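Local coordinates for protein N-(5'-phosphoribosyl)anthranilate isomerase (Pyrococcus furiosus, PDB 4AAJ) that catalyses the isomerisation of N-(5-phospho-beta-D-ribosyl)anthranilate to 1-(2-carboxyphenylamino)-1-deoxy-D-ribulose 5-phosphate, the third step of tryptophan synthesis from chorismate, at residues A[72-77]-A[91-96]; A[122-127]-A[136-141]; A[166-171]-A[191-196]. All coordinates share one frame; numbering follows the deposited sequence.

The three contacts follow one another along the chain and belong to one eight-stranded parallel beta/alpha barrel. Interaction 1 joins neighbouring strands 72-76 and 95-98. Interaction 2 packs helix 131-144 on the end of strand 117-123, the next strand of the sheet after 95-98; its centre lies about 24 Å from that of interaction 1, across the chain's centre. Interaction 3 sets helix 165-173 against the end of helix 187-194, its centre about 12 Å from that of interaction 2 and about 26 Å from that of interaction 1, which it does not touch. Interactions 2 and 3 touch where Val-124 meets Ser-167 and Leu-138 meets Val-170. Together they sample strand pairing, helix-on-strand and helix-on-helix packing in this monomeric barrel.

Interaction 1. Residues A[72-77]-A[91-96]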
loop_
_atom_site.group_PDB
_atom_site.type_symbol
_atom_site.label_atom_id
_atom_site.label_comp_id
_atom_site.label_asym_id
_atom_site.label_seq_id
_atom_site.Cartn_x
_atom_site.Cartn_y
_atom_site.Cartn_z
ATOM N N VAL A 72 6.403 8.619 0.184
ATOM C CA VAL A 72 5.266 8.596 1.099
ATOM C C VAL A 72 3.984 8.559 0.268
ATOM O O VAL A 72 3.670 9.489 -0.478
ATOM C CB VAL A 72 5.268 9.837 2.018
ATOM C CG1 VAL A 72 4.037 9.844 2.941
ATOM C CG2 VAL A 72 6.531 9.857 2.854
ATOM N N PHE A 73 3.251 7.461 0.389
ATOM C CA PHE A 73 1.989 7.330 -0.317
ATOM C C PHE A 73 0.888 8.078 0.443
ATOM O O PHE A 73 0.741 7.896 1.638
ATOM C CB PHE A 73 1.636 5.852 -0.475
ATOM C CG PHE A 73 2.391 5.183 -1.605
ATOM C CD1 PHE A 73 3.699 4.731 -1.417
ATOM C CD2 PHE A 73 1.799 5.047 -2.855
ATOM C CE1 PHE A 73 4.410 4.146 -2.479
ATOM C CE2 PHE A 73 2.490 4.456 -3.916
ATOM C CZ PHE A 73 3.800 4.012 -3.721
ATOM N N LEU A 74 0.147 8.917 -0.268
ATOM C CA LEU A 74 -1.095 9.494 0.274
ATOM C C LEU A 74 -2.191 8.442 0.078
ATOM O O LEU A 74 -2.581 8.152 -1.053
ATOM C CB LEU A 74 -1.420 10.778 -0.471
ATOM C CG LEU A 74 -2.542 11.669 0.071
ATOM C CD1 LEU A 74 -2.057 12.299 1.371
ATOM C CD2 LEU A 74 -2.904 12.722 -0.971
ATOM N N VAL A 75 -2.654 7.851 1.182
ATOM C CA VAL A 75 -3.528 6.667 1.147
ATOM C C VAL A 75 -4.929 7.133 1.492
ATOM O O VAL A 75 -5.114 7.789 2.508
ATOM C CB VAL A 75 -3.098 5.630 2.201
ATOM C CG1 VAL A 75 -3.971 4.381 2.153
ATOM C CG2 VAL A 75 -1.619 5.255 2.035
ATOM N N SER A 76 -5.908 6.801 0.662
ATOM C CA SER A 76 -7.269 7.237 0.954
ATOM C C SER A 76 -8.328 6.360 0.286
ATOM O O SER A 76 -8.063 5.692 -0.727
ATOM C CB SER A 76 -7.446 8.672 0.491
ATOM O OG SER A 76 -8.688 9.220 0.938
ATOM N N THR A 77 -9.531 6.394 0.861
ATOM C CA THR A 77 -10.688 5.745 0.260
ATOM C C THR A 77 -11.501 6.730 -0.579
ATOM O O THR A 77 -12.571 6.380 -1.076
ATOM C CB THR A 77 -11.583 5.132 1.354
ATOM O OG1 THR A 77 -11.931 6.153 2.293
ATOM C CG2 THR A 77 -10.853 4.011 2.086
ATOM N N THR A 91 -1.213 18.572 -0.025
ATOM C CA THR A 91 -0.154 17.834 0.674
ATOM C C THR A 91 1.223 17.779 -0.006
ATOM O O THR A 91 2.210 17.456 0.657
ATOM C CB THR A 91 -0.529 16.364 0.935
ATOM O OG1 THR A 91 -0.787 15.720 -0.328
ATOM C CG2 THR A 91 -1.754 16.256 1.866
ATOM N N GLY A 92 1.265 18.050 -1.307
ATOM C CA GLY A 92 2.489 17.902 -2.107
ATOM C C GLY A 92 2.859 16.448 -2.401
ATOM O O GLY A 92 4.002 16.147 -2.771
ATOM N N ALA A 93 1.892 15.542 -2.269
ATOM C CA ALA A 93 2.151 14.110 -2.469
ATOM C C ALA A 93 2.607 13.833 -3.897
ATOM O O ALA A 93 2.093 14.431 -4.850
ATOM C CB ALA A 93 0.887 13.292 -2.176
ATOM N N GLN A 94 3.546 12.903 -4.036
ATOM C CA GLN A 94 3.981 12.455 -5.368
ATOM C C GLN A 94 3.593 11.003 -5.634
ATOM O O GLN A 94 3.757 10.487 -6.766
ATOM C CB GLN A 94 5.488 12.634 -5.509
ATOM C CG GLN A 94 5.914 14.091 -5.539
ATOM C CD GLN A 94 7.417 14.233 -5.589
ATOM O OE1 GLN A 94 8.104 13.959 -4.612
ATOM N NE2 GLN A 94 7.936 14.658 -6.732
ATOM N N TYR A 95 3.064 10.368 -4.590
ATOM C CA TYR A 95 2.666 8.961 -4.596
ATOM C C TYR A 95 1.303 8.899 -3.963
ATOM O O TYR A 95 1.108 9.470 -2.885
ATOM C CB TYR A 95 3.622 8.114 -3.744
ATOM C CG TYR A 95 5.038 8.102 -4.290
ATOM C CD1 TYR A 95 5.942 9.117 -3.966
ATOM C CD2 TYR A 95 5.461 7.070 -5.130
ATOM C CE1 TYR A 95 7.242 9.112 -4.479
ATOM C CE2 TYR A 95 6.746 7.052 -5.655
ATOM C CZ TYR A 95 7.629 8.070 -5.322
ATOM O OH TYR A 95 8.908 8.031 -5.834
ATOM N N ILE A 96 0.373 8.211 -4.614
ATOM C CA ILE A 96 -0.955 7.983 -4.016
ATOM C C ILE A 96 -1.341 6.518 -4.012
ATOM O O ILE A 96 -0.923 5.736 -4.880
ATOM C CB ILE A 96 -2.062 8.832 -4.680
ATOM C CG1 ILE A 96 -2.404 8.336 -6.100
ATOM C CG2 ILE A 96 -1.673 10.307 -4.664
ATOM C CD1 ILE A 96 -3.620 9.035 -6.702
HETATM O O HOH W 1 4.570 11.745 -1.704
#
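The Phe-73 ring carries Tyr-95 on one face: CB of Tyr-95 sits over the ring centre, 3.7 Å from the centroid, in a CH-pi contact only 12° off the ring normal. At the edge of the same ring, the backbone carbonyl of Ile-96 lies near the ring plane, with Ile-96 O 3.5 Å from Phe-73 CD2. The two aromatic rings meet obliquely, their planes 55° apart, and water 1 lies in plane at the edge of the Tyr-95 ring. The backbone sets Tyr-95 CB over Phe-73, and the first torsion, with CG anti to the carbonyl carbon (chi1 -64°), carries the tyrosine ring onward, away from strand 72-76.

The two strands run parallel, and Leu-74 N donates to Tyr-95 O at 2.8 Å in a nearly straight bond. Leu-74 shares a sheet face with Ile-96. Its CB lies 3.8 Å from Ala-93 CB, and its CD2 reaches Thr-91 OG1 at 3.7 Å; that hydroxyl oxygen is itself hydrogen-bonded to Ala-87 O in helix 81-91. The same helix covers this face through Ala-87 on Leu-74 and through Trp-84 and Ile-88 on Ile-96. Just before strand 95-98 begins, water 1 bridges the segments, donating to Val-72 O (2.7 Å) and accepting from Gln-94 N (2.8 Å).

This is the pairing of consecutive strands in a right-handed beta-alpha-beta unit of the barrel. Its chemistry is mostly apolar and buried: one direct backbone bond and one bridging water satisfy main-chain groups, while Phe-73 packs against Tyr-95 CB and Leu-74 against Ala-93 and Ile-96.

Interaction 2. Residues A[122-127]-A[136-141]; sequences FRVPTI and NRLLSE
Phe-122 and Leu-138 mark the nearest backbone approach, their CA atoms 7.9 Å apart, where the end of strand 117-123 packs against helix 131-144. From there 124-127 runs on as loop, while 136-141 is helical throughout. No hydrogen bond crosses the gap, which is spanned by side chains.

Leu-138 fills its centre with both methyls. Its CG stands anti to the backbone N (chi1 -166°), and the branch divides its work: CD1 lies 3.9 Å from Phe-122 CB and 3.6 Å from Arg-123 O, whereas CD2 meets Val-124 CG1 at 3.8 Å, the two side chains crossing at a slant. One helical turn later, Glu-141 reaches out in an extended chain and brings OE2 to the edge of the Phe-122 ring, 3.6 Å from Phe-122 CD2. OE2 lies in the ring plane, where it probably meets the slightly positive C-H rim; the carboxylate plane is turned 61° from the ring. The other oxygen, Glu-141 OE1, forms a long salt bridge of 3.5 Å with Arg-137 NH2 within the helix, leaving the acid shared between a cation and an aromatic edge.

Leu-152 of strand 149-153 touches both Val-124 and Leu-138, and Val-170 of helix 165-173 also packs on Leu-138. A helix laid over its preceding strand, with the following strand completing the apolar layer, is the beta-alpha-beta unit from which the TIM barrel of the TrpF family is built.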
loop_
_atom_site.group_PDB
_atom_site.type_symbol
_atom_site.label_atom_id
_atom_site.label_comp_id
_atom_site.label_asym_id
_atom_site.label_seq_id
_atom_site.Cartn_x
_atom_site.Cartn_y
_atom_site.Cartn_z
ATOM N N PHE A 122 -6.684 -3.633 -4.697
ATOM C CA PHE A 122 -7.716 -4.560 -5.140
ATOM C C PHE A 122 -7.922 -5.611 -4.052
ATOM O O PHE A 122 -6.960 -6.172 -3.512
ATOM C CB PHE A 122 -7.327 -5.217 -6.475
ATOM C CG PHE A 122 -7.255 -4.259 -7.640
ATOM C CD1 PHE A 122 -6.076 -3.560 -7.917
ATOM C CD2 PHE A 122 -8.352 -4.067 -8.479
ATOM C CE1 PHE A 122 -5.999 -2.690 -8.998
ATOM C CE2 PHE A 122 -8.281 -3.197 -9.561
ATOM C CZ PHE A 122 -7.100 -2.502 -9.819
ATOM N N ARG A 123 -9.184 -5.872 -3.720
ATOM C CA ARG A 123 -9.508 -6.900 -2.745
ATOM C C ARG A 123 -9.382 -8.290 -3.372
ATOM O O ARG A 123 -9.870 -8.536 -4.479
ATOM C CB ARG A 123 -10.916 -6.677 -2.157
ATOM C CG ARG A 123 -11.436 -7.816 -1.284
ATOM C CD ARG A 123 -10.653 -7.956 0.019
ATOM N NE ARG A 123 -11.302 -7.281 1.144
ATOM C CZ ARG A 123 -10.684 -6.935 2.273
ATOM N NH1 ARG A 123 -9.388 -7.184 2.435
ATOM N NH2 ARG A 123 -11.364 -6.328 3.237
ATOM N N VAL A 124 -8.693 -9.185 -2.673
ATOM C CA VAL A 124 -8.724 -10.602 -3.021
ATOM C C VAL A 124 -9.683 -11.307 -2.055
ATOM O O VAL A 124 -9.853 -10.863 -0.911
ATOM C CB VAL A 124 -7.321 -11.268 -3.002
ATOM C CG1 VAL A 124 -6.399 -10.629 -4.037
ATOM C CG2 VAL A 124 -6.689 -11.221 -1.618
ATOM N N PRO A 125 -10.328 -12.392 -2.515
ATOM C CA PRO A 125 -11.245 -13.176 -1.671
ATOM C C PRO A 125 -10.593 -13.723 -0.387
ATOM O O PRO A 125 -9.419 -14.090 -0.392
ATOM C CB PRO A 125 -11.649 -14.340 -2.586
ATOM C CG PRO A 125 -11.475 -13.823 -3.975
ATOM C CD PRO A 125 -10.309 -12.873 -3.912
ATOM N N THR A 126 -11.355 -13.767 0.703
ATOM C CA THR A 126 -10.917 -14.452 1.926
ATOM C C THR A 126 -10.818 -15.956 1.654
ATOM O O THR A 126 -9.852 -16.610 2.055
ATOM C CB THR A 126 -11.881 -14.182 3.102
ATOM O OG1 THR A 126 -12.077 -12.768 3.243
ATOM C CG2 THR A 126 -11.325 -14.741 4.405
ATOM N N ILE A 127 -11.825 -16.488 0.964
ATOM C CA ILE A 127 -11.791 -17.865 0.468
ATOM C C ILE A 127 -12.163 -17.910 -1.018
ATOM O O ILE A 127 -12.933 -17.076 -1.503
ATOM C CB ILE A 127 -12.690 -18.818 1.298
ATOM C CG1 ILE A 127 -14.113 -18.258 1.443
ATOM C CG2 ILE A 127 -12.068 -19.109 2.659
ATOM C CD1 ILE A 127 -15.077 -18.770 0.393
ATOM N N ASN A 136 -7.655 -14.737 -12.744
ATOM C CA ASN A 136 -7.903 -14.212 -14.087
ATOM C C ASN A 136 -8.970 -13.113 -14.092
ATOM O O ASN A 136 -8.869 -12.148 -14.855
ATOM C CB ASN A 136 -8.249 -15.346 -15.062
ATOM C CG ASN A 136 -7.016 -16.096 -15.543
ATOM O OD1 ASN A 136 -5.906 -15.552 -15.567
ATOM N ND2 ASN A 136 -7.204 -17.347 -15.942
ATOM N N ARG A 137 -9.969 -13.245 -13.222
ATOM C CA ARG A 137 -11.008 -12.224 -13.084
ATOM C C ARG A 137 -10.451 -10.904 -12.521
ATOM O O ARG A 137 -10.757 -9.824 -13.029
ATOM C CB ARG A 137 -12.128 -12.712 -12.172
ATOM C CG ARG A 137 -13.291 -11.740 -12.079
ATOM C CD ARG A 137 -13.885 -11.717 -10.683
ATOM N NE ARG A 137 -14.269 -10.359 -10.302
ATOM C CZ ARG A 137 -14.982 -10.037 -9.224
ATOM N NH1 ARG A 137 -15.416 -10.975 -8.390
ATOM N NH2 ARG A 137 -15.268 -8.760 -8.982
ATOM N N LEU A 138 -9.658 -11.000 -11.458
ATOM C CA LEU A 138 -9.034 -9.806 -10.884
ATOM C C LEU A 138 -8.066 -9.167 -11.881
ATOM O O LEU A 138 -7.962 -7.941 -11.938
ATOM C CB LEU A 138 -8.320 -10.135 -9.572
ATOM C CG LEU A 138 -7.881 -8.978 -8.668
ATOM C CD1 LEU A 138 -9.072 -8.289 -8.012
ATOM C CD2 LEU A 138 -6.940 -9.527 -7.610
ATOM N N LEU A 139 -7.379 -9.995 -12.668
ATOM C CA LEU A 139 -6.451 -9.510 -13.699
ATOM C C LEU A 139 -7.111 -8.664 -14.792
ATOM O O LEU A 139 -6.530 -7.675 -15.240
ATOM C CB LEU A 139 -5.638 -10.659 -14.309
ATOM C CG LEU A 139 -4.488 -11.222 -13.462
ATOM C CD1 LEU A 139 -4.069 -12.591 -13.984
ATOM C CD2 LEU A 139 -3.286 -10.284 -13.407
ATOM N N SER A 140 -8.317 -9.038 -15.216
ATOM C CA SER A 140 -9.060 -8.211 -16.176
ATOM C C SER A 140 -9.579 -6.940 -15.508
ATOM O O SER A 140 -9.688 -5.895 -16.148
ATOM C CB SER A 140 -10.208 -8.989 -16.827
ATOM O OG SER A 140 -11.061 -9.556 -15.852
ATOM N N GLU A 141 -9.891 -7.043 -14.217
ATOM C CA GLU A 141 -10.294 -5.902 -13.393
ATOM C C GLU A 141 -9.132 -4.908 -13.256
ATOM O O GLU A 141 -9.340 -3.693 -13.299
ATOM C CB GLU A 141 -10.743 -6.416 -12.024
ATOM C CG GLU A 141 -11.476 -5.429 -11.129
ATOM C CD GLU A 141 -11.820 -6.042 -9.776
ATOM O OE1 GLU A 141 -12.227 -7.229 -9.738
ATOM O OE2 GLU A 141 -11.675 -5.343 -8.748
#

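Interaction 3. Residues A[166-171]-A[191-196]; sequences VSSLVA and IKVVKP
Val-193 makes the polar link of this contact: its carbonyl oxygen accepts a hydrogen bond from Ser-168 OG at 2.6 Å. The donor stands above the carbonyl plane, 63° out of it, with a C=O...O angle of 107°, so the hydroxyl approaches the oxygen from over a face. Beside it, Val-193 CG1, anti to the backbone N (chi1 178°), lies 3.3 Å from Ser-168 OG. The same hydroxyl has a weak bond to Leu-164 O in its own helix.

Val-194 follows and carries the apolar part. Its CG1 reaches between Ser-167 and Ala-171, one helical turn apart, at 4.0 Å from Ser-167 CB and 3.9 Å from Ala-171 CB. The small residues probably let the backbones come close, the CA atoms of Ser-168 and Val-194 being 3.9 Å apart. Ala-171 CB also presses on Val-194 O at 3.3 Å. With an alanine in place of Ser-168, Val-193 O would probably be left without its hydroxyl donor and the tie between the helices weakened.

Lys-195 leaves helical geometry with positive phi, ending helix 187-194, and its side chain turns back so that NZ donates to Lys-192 O at 2.6 Å, in the carbonyl plane. Pro-196 then leads toward strand 198-201, its CA near Ala-171 CB and its ring on Val-178 of strand 176-179.

Small side chains of helix 165-173 thus probably let the valines of helix 187-194 come close, with a single hydroxyl-to-carbonyl bond adding direction to contacts that are otherwise apolar.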
loop_
_atom_site.group_PDB
_atom_site.type_symbol
_atom_site.label_atom_id
_atom_site.label_comp_id
_atom_site.label_asym_id
_atom_site.label_seq_id
_atom_site.Cartn_x
_atom_site.Cartn_y
_atom_site.Cartn_z
ATOM N N VAL A 166 -5.077 -17.121 -4.795
ATOM C CA VAL A 166 -5.414 -16.116 -5.807
ATOM C C VAL A 166 -4.225 -15.164 -5.938
ATOM O O VAL A 166 -3.754 -14.895 -7.053
ATOM C CB VAL A 166 -6.697 -15.331 -5.467
ATOM C CG1 VAL A 166 -6.998 -14.293 -6.545
ATOM C CG2 VAL A 166 -7.889 -16.271 -5.309
ATOM N N SER A 167 -3.729 -14.693 -4.788
ATOM C CA SER A 167 -2.595 -13.759 -4.746
ATOM C C SER A 167 -1.359 -14.294 -5.476
ATOM O O SER A 167 -0.755 -13.578 -6.273
ATOM C CB SER A 167 -2.272 -13.348 -3.305
ATOM O OG SER A 167 -3.297 -12.506 -2.801
ATOM N N SER A 168 -1.013 -15.553 -5.207
ATOM C CA SER A 168 0.080 -16.270 -5.883
ATOM C C SER A 168 0.045 -16.153 -7.401
ATOM O O SER A 168 1.075 -15.909 -8.035
ATOM C CB SER A 168 0.055 -17.758 -5.504
ATOM O OG SER A 168 0.763 -17.991 -4.298
ATOM N N LEU A 169 -1.145 -16.327 -7.968
ATOM C CA LEU A 169 -1.335 -16.378 -9.415
ATOM C C LEU A 169 -1.429 -15.004 -10.073
ATOM O O LEU A 169 -1.018 -14.829 -11.227
ATOM C CB LEU A 169 -2.572 -17.207 -9.742
ATOM C CG LEU A 169 -2.534 -18.663 -9.259
ATOM C CD1 LEU A 169 -3.935 -19.242 -9.268
ATOM C CD2 LEU A 169 -1.575 -19.519 -10.083
ATOM N N VAL A 170 -1.966 -14.026 -9.343
ATOM C CA VAL A 170 -1.933 -12.645 -9.819
ATOM C C VAL A 170 -0.479 -12.169 -9.812
ATOM O O VAL A 170 -0.024 -11.561 -10.780
ATOM C CB VAL A 170 -2.832 -11.692 -8.988
ATOM C CG1 VAL A 170 -2.807 -10.284 -9.571
ATOM C CG2 VAL A 170 -4.268 -12.192 -8.942
ATOM N N ALA A 171 0.240 -12.479 -8.739
ATOM C CA ALA A 171 1.636 -12.052 -8.573
ATOM C C ALA A 171 2.557 -12.614 -9.668
ATOM O O ALA A 171 3.538 -11.976 -10.050
ATOM C CB ALA A 171 2.148 -12.411 -7.189
ATOM N N ILE A 191 5.613 -14.629 1.604
ATOM C CA ILE A 191 6.513 -14.318 0.495
ATOM C C ILE A 191 6.879 -15.561 -0.330
ATOM O O ILE A 191 6.976 -15.486 -1.557
ATOM C CB ILE A 191 7.779 -13.577 0.981
ATOM C CG1 ILE A 191 7.410 -12.152 1.410
ATOM C CG2 ILE A 191 8.837 -13.535 -0.112
ATOM C CD1 ILE A 191 8.513 -11.392 2.115
ATOM N N LYS A 192 7.074 -16.695 0.345
ATOM C CA LYS A 192 7.399 -17.951 -0.342
ATOM C C LYS A 192 6.253 -18.433 -1.222
ATOM O O LYS A 192 6.477 -18.898 -2.336
ATOM C CB LYS A 192 7.806 -19.044 0.651
ATOM C CG LYS A 192 9.241 -18.944 1.146
ATOM C CD LYS A 192 9.704 -20.251 1.789
ATOM C CE LYS A 192 9.309 -20.357 3.256
ATOM N NZ LYS A 192 10.268 -19.640 4.145
ATOM N N VAL A 193 5.025 -18.303 -0.730
ATOM C CA VAL A 193 3.853 -18.762 -1.470
ATOM C C VAL A 193 3.492 -17.802 -2.603
ATOM O O VAL A 193 3.332 -18.224 -3.746
ATOM C CB VAL A 193 2.639 -18.972 -0.541
ATOM C CG1 VAL A 193 1.413 -19.399 -1.337
ATOM C CG2 VAL A 193 2.961 -20.005 0.524
ATOM N N VAL A 194 3.381 -16.517 -2.278
ATOM C CA VAL A 194 2.891 -15.506 -3.220
ATOM C C VAL A 194 3.968 -15.045 -4.197
ATOM O O VAL A 194 3.675 -14.758 -5.367
ATOM C CB VAL A 194 2.303 -14.279 -2.468
ATOM C CG1 VAL A 194 1.752 -13.255 -3.449
ATOM C CG2 VAL A 194 1.210 -14.725 -1.500
ATOM N N LYS A 195 5.211 -14.984 -3.722
ATOM C CA LYS A 195 6.326 -14.415 -4.490
ATOM C C LYS A 195 5.984 -13.049 -5.100
ATOM O O LYS A 195 6.055 -12.852 -6.314
ATOM C CB LYS A 195 6.862 -15.417 -5.520
ATOM C CG LYS A 195 7.756 -16.470 -4.884
ATOM C CD LYS A 195 8.202 -17.528 -5.882
ATOM C CE LYS A 195 9.009 -18.622 -5.201
ATOM N NZ LYS A 195 8.182 -19.411 -4.245
ATOM N N PRO A 196 5.603 -12.090 -4.246
ATOM C CA PRO A 196 5.189 -10.777 -4.741
ATOM C C PRO A 196 6.389 -9.888 -5.056
ATOM O O PRO A 196 7.522 -10.224 -4.708
ATOM C CB PRO A 196 4.430 -10.202 -3.548
ATOM C CG PRO A 196 5.149 -10.761 -2.364
ATOM C CD PRO A 196 5.595 -12.148 -2.772
#